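Local structure of salt-tolerant glutaminase (Micrococcus luteus, 3AGD) at residues Met112-Ala117 with Ala189-Gln194; Val120-Val125 with Leu180-Glu185. The protein probably hydrolyses L-glutamine to L-glutamate and ammonium, as a salt-tolerant member of the glutaminase family. All coordinates share one frame; numbering follows the deposited sequence.

Contact 1 of 2, residues Met112-Ala117 with Ala189-Gln194; sequences MINAGA and AGYVAQ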
loop_
_atom_site.group_PDB
_atom_site.type_symbol
_atom_site.label_atom_id
_atom_site.label_comp_id
_atom_site.label_asym_id
_atom_site.label_seq_id
_atom_site.Cartn_x
_atom_site.Cartn_y
_atom_site.Cartn_z
ATOM N N MET A 112 11.470 6.391 -14.336
ATOM C CA MET A 112 10.325 7.177 -14.799
ATOM C C MET A 112 10.697 8.414 -15.616
ATOM O O MET A 112 9.891 8.905 -16.408
ATOM C CB MET A 112 9.460 7.599 -13.608
ATOM C CG MET A 112 8.830 6.434 -12.854
ATOM S SD MET A 112 7.784 5.391 -13.906
ATOM C CE MET A 112 8.847 3.990 -14.190
ATOM N N ILE A 113 11.908 8.921 -15.420
ATOM C CA ILE A 113 12.367 10.088 -16.163
ATOM C C ILE A 113 13.076 9.598 -17.422
ATOM O O ILE A 113 13.627 8.492 -17.448
ATOM C CB ILE A 113 13.350 10.949 -15.333
ATOM C CG1 ILE A 113 14.602 10.139 -14.992
ATOM C CG2 ILE A 113 12.672 11.425 -14.055
ATOM C CD1 ILE A 113 15.682 10.935 -14.280
ATOM N N ASN A 114 13.061 10.422 -18.462
ATOM C CA ASN A 114 13.677 10.069 -19.734
ATOM C C ASN A 114 15.072 9.471 -19.605
ATOM O O ASN A 114 15.321 8.371 -20.086
ATOM C CB ASN A 114 13.710 11.297 -20.645
ATOM C CG ASN A 114 12.333 11.671 -21.156
ATOM O OD1 ASN A 114 11.317 11.294 -20.563
ATOM N ND2 ASN A 114 12.287 12.419 -22.253
ATOM N N ALA A 115 15.975 10.192 -18.949
ATOM C CA ALA A 115 17.349 9.724 -18.770
ATOM C C ALA A 115 17.397 8.298 -18.221
ATOM O O ALA A 115 18.183 7.470 -18.680
ATOM C CB ALA A 115 18.106 10.672 -17.844
ATOM N N GLY A 116 16.560 8.011 -17.232
ATOM C CA GLY A 116 16.543 6.669 -16.678
ATOM C C GLY A 116 15.877 5.694 -17.636
ATOM O O GLY A 116 16.216 4.508 -17.668
ATOM N N ALA A 117 14.922 6.194 -18.418
ATOM C CA ALA A 117 14.204 5.362 -19.379
ATOM C C ALA A 117 15.123 4.948 -20.527
ATOM O O ALA A 117 14.977 3.861 -21.088
ATOM C CB ALA A 117 12.983 6.113 -19.916
ATOM N N ALA A 189 16.492 6.106 -30.598
ATOM C CA ALA A 189 15.586 5.528 -31.587
ATOM C C ALA A 189 14.744 4.413 -30.969
ATOM O O ALA A 189 13.545 4.315 -31.230
ATOM C CB ALA A 189 16.382 4.990 -32.788
ATOM N N GLY A 190 15.372 3.575 -30.152
ATOM C CA GLY A 190 14.647 2.492 -29.511
ATOM C C GLY A 190 13.634 3.010 -28.506
ATOM O O GLY A 190 12.515 2.507 -28.412
ATOM N N TYR A 191 14.023 4.024 -27.747
ATOM C CA TYR A 191 13.132 4.609 -26.753
ATOM C C TYR A 191 11.953 5.308 -27.434
ATOM O O TYR A 191 10.814 5.225 -26.970
ATOM C CB TYR A 191 13.904 5.602 -25.885
ATOM C CG TYR A 191 13.023 6.464 -25.009
ATOM C CD1 TYR A 191 12.337 5.922 -23.926
ATOM C CD2 TYR A 191 12.853 7.820 -25.284
ATOM C CE1 TYR A 191 11.499 6.708 -23.139
ATOM C CE2 TYR A 191 12.018 8.614 -24.507
ATOM C CZ TYR A 191 11.342 8.052 -23.440
ATOM O OH TYR A 191 10.484 8.827 -22.697
ATOM N N VAL A 192 12.220 6.000 -28.536
ATOM C CA VAL A 192 11.148 6.684 -29.246
ATOM C C VAL A 192 10.163 5.671 -29.825
ATOM O O VAL A 192 8.950 5.880 -29.783
ATOM C CB VAL A 192 11.695 7.577 -30.379
ATOM C CG1 VAL A 192 10.540 8.155 -31.194
ATOM C CG2 VAL A 192 12.526 8.718 -29.784
ATOM N N ALA A 193 10.686 4.572 -30.356
ATOM C CA ALA A 193 9.850 3.526 -30.938
ATOM C C ALA A 193 9.001 2.898 -29.836
ATOM O O ALA A 193 7.830 2.582 -30.029
ATOM C CB ALA A 193 10.721 2.473 -31.586
ATOM N N GLN A 194 9.620 2.729 -28.679
ATOM C CA GLN A 194 8.969 2.163 -27.508
ATOM C C GLN A 194 7.764 3.022 -27.133
ATOM O O GLN A 194 6.697 2.504 -26.793
ATOM C CB GLN A 194 9.991 2.125 -26.370
ATOM C CG GLN A 194 9.448 2.050 -24.959
ATOM C CD GLN A 194 10.545 2.303 -23.934
ATOM O OE1 GLN A 194 11.683 1.858 -24.111
ATOM N NE2 GLN A 194 10.209 3.008 -22.857
HETATM O O HOH W 1 10.039 11.759 -24.349
HETATM O O HOH W 2 12.385 2.764 -20.678
#

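Contact 2 of 2, residues Val120-Val125 with Leu180-Glu185; sequences VHQLLV and LQDSAE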
loop_
_atom_site.group_PDB
_atom_site.type_symbol
_atom_site.label_atom_id
_atom_site.label_comp_id
_atom_site.label_asym_id
_atom_site.label_seq_id
_atom_site.Cartn_x
_atom_site.Cartn_y
_atom_site.Cartn_z
ATOM N N VAL A 120 17.290 2.252 -19.193
ATOM C CA VAL A 120 16.522 1.010 -19.129
ATOM C C VAL A 120 16.462 0.312 -20.493
ATOM O O VAL A 120 16.651 -0.899 -20.586
ATOM C CB VAL A 120 15.074 1.278 -18.648
ATOM C CG1 VAL A 120 14.173 0.091 -18.990
ATOM C CG2 VAL A 120 15.066 1.526 -17.138
ATOM N N HIS A 121 16.202 1.073 -21.549
ATOM C CA HIS A 121 16.118 0.489 -22.882
ATOM C C HIS A 121 17.448 -0.155 -23.280
ATOM O O HIS A 121 17.471 -1.214 -23.903
ATOM C CB HIS A 121 15.714 1.555 -23.902
ATOM C CG HIS A 121 15.182 0.989 -25.180
ATOM N ND1 HIS A 121 15.991 0.404 -26.133
ATOM C CD2 HIS A 121 13.914 0.865 -25.639
ATOM C CE1 HIS A 121 15.243 -0.056 -27.121
ATOM N NE2 HIS A 121 13.979 0.211 -26.844
ATOM N N GLN A 122 18.546 0.489 -22.893
ATOM C CA GLN A 122 19.898 0.014 -23.174
ATOM C C GLN A 122 20.206 -1.314 -22.476
ATOM O O GLN A 122 21.095 -2.048 -22.901
ATOM C CB GLN A 122 20.921 1.085 -22.739
ATOM C CG GLN A 122 22.376 0.595 -22.601
ATOM C CD GLN A 122 23.133 0.543 -23.921
ATOM O OE1 GLN A 122 23.692 1.545 -24.372
ATOM N NE2 GLN A 122 23.145 -0.625 -24.548
ATOM N N LEU A 123 19.468 -1.622 -21.414
ATOM C CA LEU A 123 19.678 -2.853 -20.647
ATOM C C LEU A 123 18.779 -4.013 -21.049
ATOM O O LEU A 123 19.054 -5.160 -20.710
ATOM C CB LEU A 123 19.425 -2.591 -19.158
ATOM C CG LEU A 123 20.354 -1.691 -18.344
ATOM C CD1 LEU A 123 19.594 -1.137 -17.136
ATOM C CD2 LEU A 123 21.586 -2.475 -17.914
ATOM N N LEU A 124 17.707 -3.700 -21.768
ATOM C CA LEU A 124 16.685 -4.665 -22.162
ATOM C C LEU A 124 16.893 -6.173 -22.332
ATOM O O LEU A 124 16.230 -6.947 -21.649
ATOM C CB LEU A 124 15.928 -4.126 -23.379
ATOM C CG LEU A 124 14.875 -3.125 -22.890
ATOM C CD1 LEU A 124 14.050 -2.598 -24.043
ATOM C CD2 LEU A 124 13.985 -3.820 -21.856
ATOM N N VAL A 125 17.775 -6.621 -23.213
ATOM C CA VAL A 125 17.931 -8.063 -23.407
ATOM C C VAL A 125 19.189 -8.658 -22.785
ATOM O O VAL A 125 19.139 -9.699 -22.130
ATOM C CB VAL A 125 17.904 -8.402 -24.916
ATOM C CG1 VAL A 125 18.151 -9.886 -25.137
ATOM C CG2 VAL A 125 16.566 -8.000 -25.499
ATOM N N LEU A 180 25.485 4.509 -20.825
ATOM C CA LEU A 180 25.094 3.952 -22.116
ATOM C C LEU A 180 26.356 3.519 -22.853
ATOM O O LEU A 180 27.387 4.188 -22.776
ATOM C CB LEU A 180 24.362 4.991 -22.962
ATOM C CG LEU A 180 23.007 5.497 -22.476
ATOM C CD1 LEU A 180 22.412 6.422 -23.527
ATOM C CD2 LEU A 180 22.081 4.326 -22.223
ATOM N N GLN A 181 26.275 2.407 -23.575
ATOM C CA GLN A 181 27.429 1.908 -24.308
ATOM C C GLN A 181 27.289 2.148 -25.807
ATOM O O GLN A 181 28.246 2.548 -26.468
ATOM C CB GLN A 181 27.624 0.416 -24.023
ATOM C CG GLN A 181 27.906 0.094 -22.556
ATOM C CD GLN A 181 26.742 0.436 -21.630
ATOM O OE1 GLN A 181 26.861 1.291 -20.745
ATOM N NE2 GLN A 181 25.612 -0.234 -21.825
ATOM N N ASP A 182 26.095 1.909 -26.341
ATOM C CA ASP A 182 25.852 2.115 -27.762
ATOM C C ASP A 182 25.639 3.595 -28.067
ATOM O O ASP A 182 25.591 4.418 -27.156
ATOM C CB ASP A 182 24.664 1.270 -28.206
ATOM C CG ASP A 182 24.927 -0.216 -28.023
ATOM O OD1 ASP A 182 24.186 -0.878 -27.266
ATOM O OD2 ASP A 182 25.897 -0.721 -28.628
ATOM N N SER A 183 25.520 3.941 -29.344
ATOM C CA SER A 183 25.362 5.342 -29.718
ATOM C C SER A 183 24.099 5.983 -29.175
ATOM O O SER A 183 23.099 5.309 -28.919
ATOM C CB SER A 183 25.389 5.505 -31.239
ATOM O OG SER A 183 24.218 4.969 -31.824
ATOM N N ALA A 184 24.162 7.300 -29.002
ATOM C CA ALA A 184 23.037 8.074 -28.501
ATOM C C ALA A 184 21.862 7.902 -29.458
ATOM O O ALA A 184 20.713 7.743 -29.039
ATOM C CB ALA A 184 23.427 9.547 -28.403
ATOM N N GLU A 185 22.168 7.927 -30.750
ATOM C CA GLU A 185 21.161 7.782 -31.788
ATOM C C GLU A 185 20.413 6.444 -31.712
ATOM O O GLU A 185 19.193 6.398 -31.885
ATOM C CB GLU A 185 21.819 7.938 -33.163
ATOM C CG GLU A 185 20.864 7.798 -34.330
ATOM C CD GLU A 185 19.866 8.937 -34.414
ATOM O OE1 GLU A 185 18.963 8.872 -35.276
ATOM O OE2 GLU A 185 19.990 9.898 -33.624
#

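Contact 1 of 2, residues Met112-Ala117 with Ala189-Gln194
Tyr191 reaches from helix 184-195 to the first turn of helix 114-123, where its ring meets Ala117 and its hydroxyl comes up to Asn114. The ring is carried across because CG lies anti to the backbone N (chi1 168°), and Tyr191 is the residue with the most surface buried in this contact. Ala117 points its methyl group at the ring, and Ala117 CB lies 3.6 Å from Tyr191 CE1, an oblique apolar contact. Asn114 runs at about a right angle to the tyrosine, its amide plane turned 58° from the ring, with Asn114 OD1 3.4 Å from Tyr191 OH. The amide has firmer partners elsewhere: OD1 is hydrogen-bonded to Lys67 NZ, and ND2 to Asn167 OD1, two bonds that together fix which way the amide is turned. A water joins the two side chains weakly, 3.1 Å from Asn114 ND2 and 3.4 Å from Tyr191 OH. A second water ties the helices more securely, donating to Ala117 O at 2.8 Å and accepting from Gln194 NE2 at 3.1 Å.

The pair illustrates how a binding site can be assembled where two helices face each other, since both Asn114 and Tyr191 are L-glutamate-binding residues of this enzyme, although no ligand is bound to this chain. Ser64 and Lys67 are spaced as in an SxxK motif, with Tyr191 beside the lysine, consistent with the beta-lactamase clan. Helix 67-78 brings Lys67 against Ala117 and Tyr191, while helix 165-176 supplies Asn167 to the tyrosine; on another flank of helix 184-195, Val192 packs against helix 154-161.

Contact 2 of 2, residues Val120-Val125 with Leu180-Glu185
Gln122 OE1 is gripped by two successive backbone amides, Gln181 N at 2.8 Å and Asp182 N at 3.1 Å. The two donors arrive differently: Gln181 N stands well above the carbonyl plane, 56° out of it, whereas Asp182 N is tilted by only 18°. The other half of the same amide is used as well, for Gln122 NE2 donates to Asp182 OD1 over 2.9 Å in a nearly straight bond (168°). That carboxylate oxygen is met on its anti side, from well out of the carboxylate plane, though it lies close to the amide plane of the glutamine. Three bonds thus hold both ends of the amide and fix its rotation. Gln122 gets there by bending at chi2, which swings the amide across to the loop. Nearer the helix, its aliphatic part rests on leucine, with Gln122 CB 3.5 Å from Leu180 CD2. Arg134 of helix 131-146 touches Gln122 and forms a long, weak ion pair with Asp182. The arrangement exemplifies a glutamine of helix 114-123 pinning, through two main-chain amides and the Asp182 carboxylate, the loop that leads into helix 184-195: directly after Asp182, Ser183 N-caps that helix with its OG on Glu186 N, within the helical part of the glutaminase fold.

In the fold
Both contacts lie along helix 114-123, and their centres are about 10 Å apart: contact 1 meets helix 184-195 itself, contact 2 the loop before it. Along the chain, contact 2 is nested within the loop that contact 1 closes. One uses the start of helix 114-123, the other its later part. Between them His121 lies against the second helix, its NE2 3.1 Å from Gly190 O. Contact 1 belongs to the L-glutamate site, whereas the side chain of Leu180 in contact 2 is about 9 Å, side chain to side chain, from Tyr191 and from Asn167, so contact 2 lies outside the set of binding residues.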